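Local coordinates for protein MNMC2 (Aquifex aeolicus, PDB 3VYW) that methylates the modified wobble uridine of tRNA with S-adenosylmethionine as methyl donor, working without the oxidase domain to which such enzymes are usually fused, at residues E12-L15 / R16-E19. Sequence-based numbering, arbitrary orientation.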
loop_
_atom_site.group_PDB
_atom_site.type_symbol
_atom_site.label_atom_id
_atom_site.label_comp_id
_atom_site.label_asym_id
_atom_site.label_seq_id
_atom_site.Cartn_x
_atom_site.Cartn_y
_atom_site.Cartn_z
ATOM N N GLU A 12 -23.347 -14.600 1.789
ATOM C CA GLU A 12 -24.762 -14.784 1.687
ATOM C C GLU A 12 -25.409 -13.721 2.498
ATOM O O GLU A 12 -26.374 -13.144 2.128
ATOM C CB GLU A 12 -25.148 -16.133 2.230
ATOM C CG GLU A 12 -25.107 -17.240 1.210
ATOM C CD GLU A 12 -25.246 -18.593 1.828
ATOM O OE1 GLU A 12 -25.625 -19.525 1.127
ATOM O OE2 GLU A 12 -24.983 -18.725 3.025
ATOM N N SER A 13 -24.853 -13.464 3.640
ATOM C CA SER A 13 -25.425 -12.493 4.485
ATOM C C SER A 13 -25.403 -11.118 3.872
ATOM O O SER A 13 -26.364 -10.402 3.962
ATOM C CB SER A 13 -24.712 -12.532 5.810
ATOM O OG SER A 13 -24.769 -11.307 6.442
ATOM N N TYR A 14 -24.293 -10.735 3.271
ATOM C CA TYR A 14 -24.159 -9.429 2.654
ATOM C C TYR A 14 -25.048 -9.229 1.471
ATOM O O TYR A 14 -25.540 -8.172 1.251
ATOM C CB TYR A 14 -22.721 -9.160 2.277
ATOM C CG TYR A 14 -22.463 -7.861 1.572
ATOM C CD1 TYR A 14 -22.541 -6.671 2.230
ATOM C CD2 TYR A 14 -22.097 -7.834 0.250
ATOM C CE1 TYR A 14 -22.288 -5.494 1.594
ATOM C CE2 TYR A 14 -21.844 -6.659 -0.377
ATOM C CZ TYR A 14 -21.944 -5.500 0.311
ATOM O OH TYR A 14 -21.687 -4.336 -0.303
ATOM N N LEU A 15 -25.223 -10.248 0.678
ATOM C CA LEU A 15 -26.073 -10.099 -0.470
ATOM C C LEU A 15 -27.504 -9.829 -0.067
ATOM O O LEU A 15 -28.196 -9.081 -0.704
ATOM C CB LEU A 15 -25.967 -11.288 -1.393
ATOM C CG LEU A 15 -24.605 -11.505 -1.992
ATOM C CD1 LEU A 15 -24.551 -12.817 -2.723
ATOM C CD2 LEU A 15 -24.143 -10.364 -2.863
ATOM N N ARG A 16 -27.957 -10.475 0.989
ATOM C CA ARG A 16 -29.286 -10.234 1.488
ATOM C C ARG A 16 -29.425 -8.820 1.992
ATOM O O ARG A 16 -30.370 -8.147 1.698
ATOM C CB ARG A 16 -29.637 -11.226 2.571
ATOM C CG ARG A 16 -30.820 -10.835 3.425
ATOM C CD ARG A 16 -30.565 -11.082 4.891
ATOM N NE ARG A 16 -30.829 -12.459 5.256
ATOM C CZ ARG A 16 -32.037 -12.957 5.487
ATOM N NH1 ARG A 16 -33.105 -12.189 5.395
ATOM N NH2 ARG A 16 -32.175 -14.224 5.827
ATOM N N LYS A 17 -28.456 -8.339 2.717
ATOM C CA LYS A 17 -28.578 -7.003 3.186
ATOM C C LYS A 17 -28.667 -6.102 1.987
ATOM O O LYS A 17 -29.442 -5.184 1.973
ATOM C CB LYS A 17 -27.381 -6.641 4.045
ATOM C CG LYS A 17 -26.875 -5.222 3.885
ATOM C CD LYS A 17 -26.013 -4.789 5.056
ATOM C CE LYS A 17 -24.957 -3.786 4.659
ATOM N NZ LYS A 17 -23.863 -3.674 5.642
ATOM N N LYS A 18 -27.853 -6.364 0.984
ATOM C CA LYS A 18 -27.733 -5.511 -0.170
ATOM C C LYS A 18 -28.873 -5.599 -1.119
ATOM O O LYS A 18 -29.083 -4.731 -1.921
ATOM C CB LYS A 18 -26.407 -5.741 -0.881
ATOM C CG LYS A 18 -25.330 -4.775 -0.469
ATOM C CD LYS A 18 -25.875 -3.701 0.430
ATOM C CE LYS A 18 -25.025 -2.460 0.383
ATOM N NZ LYS A 18 -25.807 -1.297 -0.103
ATOM N N GLU A 19 -29.616 -6.667 -1.008
ATOM C CA GLU A 19 -30.774 -6.860 -1.827
ATOM C C GLU A 19 -30.473 -7.030 -3.298
ATOM O O GLU A 19 -31.259 -6.681 -4.145
ATOM C CB GLU A 19 -31.744 -5.722 -1.599
ATOM C CG GLU A 19 -32.905 -6.060 -0.705
ATOM C CD GLU A 19 -33.526 -4.833 -0.089
ATOM O OE1 GLU A 19 -34.741 -4.612 -0.265
ATOM O OE2 GLU A 19 -32.802 -4.087 0.588
#
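Y14 and K18, one helical turn apart, make the main side-chain contact at the C-terminal end of helix 3-18. It is a CH-pi interaction: K18 CG lies 3.9 Å from the centroid of the Y14 ring and 26° off its normal. The carbon sits over one face but displaced toward the rim, with K18 CG 3.5 Å from Y14 CZ. Y14 chi1 of 177° sets CG beside the carbonyl carbon, which carries the ring C-terminally over to K18, whose chain bends at chi2 and runs past the phenol. K17 CE approaches the same ring obliquely, 4.4 Å from Y14 CE1.

Backbone bonding follows the i to i+4 pattern of an alpha-helix and also records its termination, in a packing element away from the S-adenosylmethionine site. The bonds from K17 N to S13 O (3.2 Å) and from K18 N to Y14 O (2.9 Å) are regular, whereas R16 N to E12 O is weak. At E19 the chain leaves helical geometry with a positive phi; E19 N still reaches L15 O at 2.8 Å, but this bond is weak because the N-H points poorly.

Tertiary packing involves the two buried side chains. Y14 rests on E294 and I297 of helix 292-303 and its OH is hydrogen-bonded to D298, while L15 packs against L301 of that helix and F27 of helix 24-37, joining this N-terminal helix to both.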